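PDB 4L7T: NanU sialic acid binding protein from Bacteroides fragilis, which binds sialic acid with high affinity, probably at the outer membrane as a SusD-like partner of the NanO transporter. Local coordinates for residues T209-G214 with Q239-N244; G71-Q76 with Q293-S298; S447-E450 with E454-L457. One frame throughout, in Å; residues are numbered along the deposited sequence. Where two conformers were deposited one is given.

Interaction 1: residues T209-G214 with Q239-N244; sequences TQMLKG and QSIVSN
Ile241 reaches from helix 227-244 to Gln210 and Met211 on helix 206-223, and the contact is mostly apolar. Its CG1 lies 3.6 Å from CB of Gln210. CD1, one carbon further, meets Met211, with the SD of Met211 3.6 Å from Ile241 CD1 and CG of Met211 equally near. The Met211 and Ile241 side chains cross at about a right angle. The bend at chi2 (-67°) sets the sulfur of Met211 against CD1 of Ile241. The same methionine also packs on Cys391 and Leu394 of helix 388-401.

The polar part is looser. Gln210 OE1 comes within 3.4 Å of Ser240 OG, but the two are not hydrogen-bonded. The amide of Gln210 and the hydroxyl of Ser240 have stronger partners elsewhere. NE2 of Gln210 bonds to Glu188, which also forms a salt bridge with Lys213. Ser240 OG bonds to the carbonyl of Ala237 and to Tyr195.

The local helix axes approach to 9.7 Å and run nearly antiparallel, at 153°. Helices 206-223 and 227-244 thus form a helical hairpin. Its two arms are joined here by van der Waals packing, while the polar groups beside it are tied to neighbouring parts of the chain.

Interaction 2: residues G71-Q76 with Q293-S298; sequences GGEATQ and QAYMTS
Tyr295 of helix 293-299 lays its ring against Gly71 and points its hydroxyl at Glu73. Its CB leaves the helix in the direction of the loop 71-76. CG sits between the backbone N and the carbonyl carbon, and this torsion carries the ring out over the glycine. On the ring, CD2 lies 3.7 Å from the carbonyl O of Gly71. CE1, on the other side, is 4.1 Å from Gly71 CA. That bare CA stands over the middle of one face, 3.8 Å from the ring centroid of Tyr295 and only 10° off the ring normal. This is a CH-pi contact.

CE2 meets the carboxylate of Glu73, with OE2 of Glu73 3.4 Å from Tyr295 CE2 and OE1 at a similar distance. At the tip, Tyr295 OH donates a hydrogen bond of 2.6 Å to Glu73 OE2. The donor comes from the syn side, 18° out of the carboxylate plane. OE2 lies at the ring edge, in its plane. The carboxylate is turned 73° from the ring, which lifts OE1 toward the side of Gly71. Glu73 gets there through a bend at chi2, although its CB does not face the helix. OE2 also accepts from the backbone N of Ile320, so two donors hold this oxygen. The ring of Phe70 meets Tyr295 as well.

A glycine CH over an aromatic face, joined with a tyrosine-carboxylate hydrogen bond, fixes a surface loop to a short helix. The loop follows strand 65-67 and the helix comes more than 200 residues later, so the contact joins distant parts of the SusD-like fold.

Interaction 3: residues S447-E450 with E454-L457; sequences SGDE and EAIL
The hydroxyl of Ser447 runs alongside the side chain of Glu454, near the start of helix 452-463. Its OG is 3.5 Å from Glu454 CB and 3.6 Å from Glu454 CG. The carboxylate of Glu454 folds back past the serine because its chain is bent at chi2 (-80°).

An ordered water joins the same two residues. It accepts from Ser447 N at 3.1 Å. It donates to the carbonyl O of Glu454 and to Glu454 OE1, each 2.8 Å from the water. The loop backbone, the helix backbone and the carboxylate are thus linked through one molecule. Glu454 OE1 also forms a salt bridge with Arg485 of helix 479-485, which probably steadies the carboxylate and favours its charged form.

Further along, Asp449 meets Ala455. The CB of Asp449 leads away from the helix, but its OD1 returns to 3.5 Å from the methyl CB of Ala455. The buried carboxylate has charged partners on both oxygens: OD1 pairs with Lys458, further along the helix, and OD2 with Arg414. Lys458 also bonds to the carbonyl of Ser447, so it holds the loop at two points.

Here a loop folds back over the first turns of the helix it leads into. The bridging water and the pairing of Asp449 with Lys458 fasten this loop-to-helix junction, while Arg414 and Arg485 tie it to neighbouring helices within the SusD family region.

How the interactions relate
The three contacts are spread over one chain and do not touch. Interaction 1 is nested along the chain inside the long loop closed by interaction 2, and interaction 3 follows both. The centres of interactions 1 and 2 are about 43 Å apart, on opposite sides of the chain's centre. Interactions 1 and 3 are closer, with centres about 24 Å apart. Both touch helix 388-401, interaction 1 through 209-214 and interaction 3 through Ile456. They are buried contacts within the helical SusD family region. Interaction 2, about 36 Å from interaction 3 centre to centre, ties a loop from early in the chain to that region at the surface.

Interaction 1: residues T209-G214 with Q239-N244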
loop_
_atom_site.group_PDB
_atom_site.type_symbol
_atom_site.label_atom_id
_atom_site.label_comp_id
_atom_site.label_asym_id
_atom_site.label_seq_id
_atom_site.Cartn_x
_atom_site.Cartn_y
_atom_site.Cartn_z
ATOM N N THR A 209 9.638 -7.110 -8.602
ATOM C CA THR A 209 10.231 -8.223 -7.884
ATOM C C THR A 209 11.336 -7.749 -6.992
ATOM O O THR A 209 11.433 -8.182 -5.835
ATOM C CB THR A 209 10.758 -9.358 -8.858
ATOM O OG1 THR A 209 9.554 -9.985 -9.372
ATOM C CG2 THR A 209 11.557 -10.419 -8.126
ATOM N N GLN A 210 12.167 -6.807 -7.477
ATOM C CA GLN A 210 13.293 -6.339 -6.637
ATOM C C GLN A 210 12.805 -5.497 -5.427
ATOM O O GLN A 210 13.394 -5.570 -4.344
ATOM C CB GLN A 210 14.297 -5.509 -7.451
ATOM C CG GLN A 210 15.035 -6.365 -8.532
ATOM C CD GLN A 210 15.762 -7.497 -7.934
ATOM O OE1 GLN A 210 16.520 -7.320 -6.995
ATOM N NE2 GLN A 210 15.580 -8.693 -8.494
ATOM N N MET A 211 11.700 -4.745 -5.614
ATOM C CA MET A 211 11.161 -4.001 -4.461
ATOM C C MET A 211 10.640 -5.025 -3.406
ATOM O O MET A 211 10.928 -4.871 -2.200
ATOM C CB MET A 211 9.949 -3.155 -4.901
ATOM C CG MET A 211 10.280 -1.875 -5.631
ATOM S SD MET A 211 11.098 -0.675 -4.575
ATOM C CE MET A 211 9.769 -0.237 -3.424
ATOM N N LEU A 212 9.886 -6.053 -3.857
ATOM C CA LEU A 212 9.345 -7.013 -2.939
ATOM C C LEU A 212 10.529 -7.746 -2.277
ATOM O O LEU A 212 10.495 -8.013 -1.056
ATOM C CB LEU A 212 8.503 -8.009 -3.772
ATOM C CG LEU A 212 8.023 -9.208 -2.978
ATOM C CD1 LEU A 212 7.100 -8.786 -1.783
ATOM C CD2 LEU A 212 7.248 -10.213 -3.844
ATOM N N LYS A 213 11.589 -8.073 -3.061
ATOM C CA LYS A 213 12.777 -8.699 -2.511
ATOM C C LYS A 213 13.360 -7.820 -1.397
ATOM O O LYS A 213 13.759 -8.347 -0.323
ATOM C CB LYS A 213 13.857 -8.914 -3.580
ATOM C CG LYS A 213 15.103 -9.710 -3.078
ATOM C CD LYS A 213 15.860 -10.087 -4.360
ATOM C CE LYS A 213 16.932 -11.170 -3.943
ATOM N NZ LYS A 213 18.023 -11.294 -5.050
ATOM N N GLY A 214 13.464 -6.497 -1.622
ATOM C CA GLY A 214 13.975 -5.576 -0.553
ATOM C C GLY A 214 13.059 -5.728 0.688
ATOM O O GLY A 214 13.567 -5.963 1.787
ATOM N N GLN A 239 19.403 -1.484 -4.727
ATOM C CA GLN A 239 20.457 -0.808 -5.514
ATOM C C GLN A 239 20.320 -1.164 -7.002
ATOM O O GLN A 239 20.625 -0.323 -7.872
ATOM C CB GLN A 239 21.892 -1.170 -5.013
ATOM C CG GLN A 239 22.176 -0.353 -3.770
ATOM C CD GLN A 239 23.518 -0.743 -3.084
ATOM O OE1 GLN A 239 23.986 -1.864 -3.194
ATOM N NE2 GLN A 239 24.024 0.141 -2.324
ATOM N N SER A 240 19.842 -2.375 -7.264
ATOM C CA SER A 240 19.668 -2.863 -8.667
ATOM C C SER A 240 18.525 -2.077 -9.364
ATOM O O SER A 240 18.552 -1.959 -10.565
ATOM C CB SER A 240 19.560 -4.413 -8.734
ATOM O OG SER A 240 18.196 -4.743 -8.549
ATOM N N ILE A 241 17.536 -1.590 -8.588
ATOM C CA ILE A 241 16.486 -0.719 -9.186
ATOM C C ILE A 241 17.029 0.652 -9.507
ATOM O O ILE A 241 16.873 1.206 -10.609
ATOM C CB ILE A 241 15.300 -0.591 -8.199
ATOM C CG1 ILE A 241 14.674 -1.962 -7.991
ATOM C CG2 ILE A 241 14.271 0.497 -8.733
ATOM C CD1 ILE A 241 13.717 -1.861 -6.780
ATOM N N VAL A 242 17.799 1.210 -8.560
ATOM C CA VAL A 242 18.470 2.536 -8.776
ATOM C C VAL A 242 19.358 2.448 -10.037
ATOM O O VAL A 242 19.381 3.399 -10.819
ATOM C CB VAL A 242 19.351 2.883 -7.564
ATOM C CG1 VAL A 242 20.198 4.152 -7.878
ATOM C CG2 VAL A 242 18.450 3.114 -6.281
ATOM N N SER A 243 20.050 1.326 -10.238
ATOM C CA SER A 243 20.971 1.256 -11.368
ATOM C C SER A 243 20.241 0.958 -12.655
ATOM O O SER A 243 20.458 1.668 -13.644
ATOM C CB SER A 243 22.063 0.220 -11.113
ATOM O OG SER A 243 21.557 -1.099 -10.925
ATOM N N ASN A 244 19.389 -0.072 -12.640
ATOM C CA ASN A 244 18.906 -0.659 -13.947
ATOM C C ASN A 244 17.517 -0.309 -14.435
ATOM O O ASN A 244 17.163 -0.631 -15.624
ATOM C CB ASN A 244 18.988 -2.176 -13.912
ATOM C CG ASN A 244 20.419 -2.687 -13.586
ATOM O OD1 ASN A 244 20.548 -3.774 -13.040
ATOM N ND2 ASN A 244 21.460 -1.855 -13.799
#

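Interaction 2: residues G71-Q76 with Q293-S298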
loop_
_atom_site.group_PDB
_atom_site.type_symbol
_atom_site.label_atom_id
_atom_site.label_comp_id
_atom_site.label_asym_id
_atom_site.label_seq_id
_atom_site.Cartn_x
_atom_site.Cartn_y
_atom_site.Cartn_z
ATOM N N GLY A 71 -18.377 15.081 10.038
ATOM C CA GLY A 71 -19.729 15.427 9.441
ATOM C C GLY A 71 -20.868 14.663 10.080
ATOM O O GLY A 71 -22.038 14.894 9.778
ATOM N N GLY A 72 -20.537 13.744 10.968
ATOM C CA GLY A 72 -21.647 13.021 11.659
ATOM C C GLY A 72 -21.825 11.551 11.373
ATOM O O GLY A 72 -22.662 10.855 12.043
ATOM N N GLU A 73 -21.094 11.037 10.410
ATOM C CA GLU A 73 -21.293 9.649 10.091
ATOM C C GLU A 73 -21.027 8.727 11.257
ATOM O O GLU A 73 -20.077 8.907 12.095
ATOM C CB GLU A 73 -20.385 9.148 8.917
ATOM C CG GLU A 73 -20.662 9.804 7.565
ATOM C CD GLU A 73 -19.837 11.054 7.321
ATOM O OE1 GLU A 73 -19.541 11.883 8.282
ATOM O OE2 GLU A 73 -19.449 11.180 6.103
ATOM N N ALA A 74 -21.762 7.627 11.272
ATOM C CA ALA A 74 -21.373 6.487 12.037
ATOM C C ALA A 74 -20.215 5.759 11.403
ATOM O O ALA A 74 -20.112 5.652 10.182
ATOM C CB ALA A 74 -22.582 5.578 12.163
ATOM N N THR A 75 -19.373 5.176 12.236
ATOM C CA THR A 75 -18.260 4.362 11.701
ATOM C C THR A 75 -18.606 2.917 11.368
ATOM O O THR A 75 -17.942 2.299 10.481
ATOM C CB THR A 75 -17.008 4.454 12.633
ATOM O OG1 THR A 75 -17.390 4.017 13.972
ATOM C CG2 THR A 75 -16.503 5.902 12.653
ATOM N N GLN A 76 -19.680 2.362 11.972
ATOM C CA GLN A 76 -20.269 1.059 11.543
ATOM C C GLN A 76 -19.295 -0.092 11.541
ATOM O O GLN A 76 -19.415 -1.016 10.744
ATOM C CB GLN A 76 -20.995 1.195 10.208
ATOM C CG GLN A 76 -22.160 2.162 10.310
ATOM C CD GLN A 76 -22.825 2.431 8.972
ATOM O OE1 GLN A 76 -22.343 2.028 7.919
ATOM N NE2 GLN A 76 -23.979 3.072 9.026
ATOM N N GLN A 293 -21.515 14.931 -0.096
ATOM C CA GLN A 293 -21.846 16.203 -0.762
ATOM C C GLN A 293 -22.883 16.968 0.033
ATOM O O GLN A 293 -22.754 18.182 0.231
ATOM C CB GLN A 293 -22.308 15.912 -2.204
ATOM C CG GLN A 293 -22.656 17.161 -3.046
ATOM C CD GLN A 293 -23.131 16.740 -4.402
ATOM O OE1 GLN A 293 -24.216 16.178 -4.534
ATOM N NE2 GLN A 293 -22.288 16.950 -5.429
ATOM N N ALA A 294 -23.911 16.268 0.537
ATOM C CA ALA A 294 -24.939 16.986 1.337
ATOM C C ALA A 294 -24.389 17.885 2.477
ATOM O O ALA A 294 -24.644 19.105 2.487
ATOM C CB ALA A 294 -26.006 15.998 1.853
ATOM N N TYR A 295 -23.590 17.339 3.431
ATOM C CA TYR A 295 -23.097 18.246 4.508
ATOM C C TYR A 295 -21.973 19.155 4.098
ATOM O O TYR A 295 -21.755 20.227 4.709
ATOM C CB TYR A 295 -22.812 17.547 5.887
ATOM C CG TYR A 295 -21.686 16.498 5.828
ATOM C CD1 TYR A 295 -20.377 16.874 5.498
ATOM C CD2 TYR A 295 -21.950 15.165 6.096
ATOM C CE1 TYR A 295 -19.325 15.895 5.422
ATOM C CE2 TYR A 295 -20.933 14.209 6.043
ATOM C CZ TYR A 295 -19.637 14.603 5.633
ATOM O OH TYR A 295 -18.698 13.625 5.510
ATOM N N MET A 296 -21.227 18.795 3.053
ATOM C CA MET A 296 -20.144 19.682 2.613
ATOM C C MET A 296 -20.816 20.948 2.058
ATOM O O MET A 296 -20.468 22.064 2.438
ATOM C CB MET A 296 -19.293 19.040 1.507
ATOM C CG MET A 296 -18.330 17.937 2.063
ATOM S SD MET A 296 -16.990 18.647 3.152
ATOM C CE MET A 296 -15.808 19.126 1.855
ATOM N N THR A 297 -21.795 20.736 1.180
ATOM C CA THR A 297 -22.388 21.946 0.530
ATOM C C THR A 297 -23.267 22.765 1.491
ATOM O O THR A 297 -23.302 24.018 1.400
ATOM C CB THR A 297 -23.037 21.591 -0.808
ATOM O OG1 THR A 297 -24.045 20.610 -0.599
ATOM C CG2 THR A 297 -22.006 20.959 -1.703
ATOM N N SER A 298 -23.876 22.108 2.483
ATOM C CA SER A 298 -24.824 22.803 3.405
ATOM C C SER A 298 -24.131 23.486 4.589
ATOM O O SER A 298 -24.554 24.527 5.071
ATOM C CB SER A 298 -25.898 21.801 3.896
ATOM O OG SER A 298 -25.330 20.866 4.821
#

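Interaction 3: residues S447-E450 with E454-L457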
loop_
_atom_site.group_PDB
_atom_site.type_symbol
_atom_site.label_atom_id
_atom_site.label_comp_id
_atom_site.label_asym_id
_atom_site.label_seq_id
_atom_site.Cartn_x
_atom_site.Cartn_y
_atom_site.Cartn_z
ATOM N N SER A 447 9.319 11.624 15.570
ATOM C CA SER A 447 10.334 12.273 16.408
ATOM C C SER A 447 11.460 12.796 15.570
ATOM O O SER A 447 11.406 12.749 14.332
ATOM C CB SER A 447 10.765 11.368 17.581
ATOM O OG SER A 447 11.229 10.133 17.180
ATOM N N GLY A 448 12.462 13.380 16.218
ATOM C CA GLY A 448 13.505 14.056 15.463
ATOM C C GLY A 448 14.499 13.124 14.762
ATOM O O GLY A 448 14.557 11.889 14.978
ATOM N N ASP A 449 15.317 13.759 13.901
ATOM C CA ASP A 449 16.329 13.034 13.140
ATOM C C ASP A 449 17.474 12.410 13.943
ATOM O O ASP A 449 18.274 11.654 13.352
ATOM C CB ASP A 449 16.982 13.934 12.039
ATOM C CG ASP A 449 16.089 14.209 10.830
ATOM O OD1 ASP A 449 14.971 13.662 10.685
ATOM O OD2 ASP A 449 16.501 15.060 10.003
ATOM N N GLU A 450 17.560 12.624 15.283
ATOM C CA GLU A 450 18.661 12.074 16.032
ATOM C C GLU A 450 18.709 10.604 16.030
ATOM O O GLU A 450 19.727 10.025 16.389
ATOM C CB GLU A 450 18.655 12.449 17.526
ATOM C CG GLU A 450 17.948 13.703 17.926
ATOM C CD GLU A 450 16.429 13.617 17.828
ATOM O OE1 GLU A 450 15.709 12.879 18.590
ATOM O OE2 GLU A 450 15.969 14.380 17.024
ATOM N N GLU A 454 13.952 6.262 13.466
ATOM C CA GLU A 454 12.877 7.261 13.559
ATOM C C GLU A 454 12.820 8.263 12.442
ATOM O O GLU A 454 11.736 8.604 12.088
ATOM C CB GLU A 454 12.824 7.984 14.961
ATOM C CG GLU A 454 12.712 6.997 16.116
ATOM C CD GLU A 454 11.270 6.487 16.320
ATOM O OE1 GLU A 454 10.341 7.135 15.769
ATOM O OE2 GLU A 454 11.075 5.481 17.054
ATOM N N ALA A 455 13.978 8.745 11.901
ATOM C CA ALA A 455 13.943 9.710 10.821
ATOM C C ALA A 455 13.283 9.053 9.563
ATOM O O ALA A 455 12.502 9.696 8.895
ATOM C CB ALA A 455 15.345 10.178 10.474
ATOM N N ILE A 456 13.619 7.815 9.352
ATOM C CA ILE A 456 13.086 7.040 8.198
ATOM C C ILE A 456 11.601 6.713 8.441
ATOM O O ILE A 456 10.807 6.814 7.505
ATOM C CB ILE A 456 13.894 5.787 7.940
ATOM C CG1 ILE A 456 15.306 6.213 7.473
ATOM C CG2 ILE A 456 13.235 4.863 6.809
ATOM C CD1 ILE A 456 16.383 5.110 7.489
ATOM N N LEU A 457 11.224 6.275 9.644
ATOM C CA LEU A 457 9.756 6.120 9.904
ATOM C C LEU A 457 8.989 7.415 9.602
ATOM O O LEU A 457 7.898 7.440 9.024
ATOM C CB LEU A 457 9.434 5.674 11.372
ATOM C CG LEU A 457 9.668 4.257 11.748
ATOM C CD1 LEU A 457 9.427 4.086 13.241
ATOM C CD2 LEU A 457 8.641 3.391 10.949
HETATM O O HOH W 1 9.609 9.031 13.863
#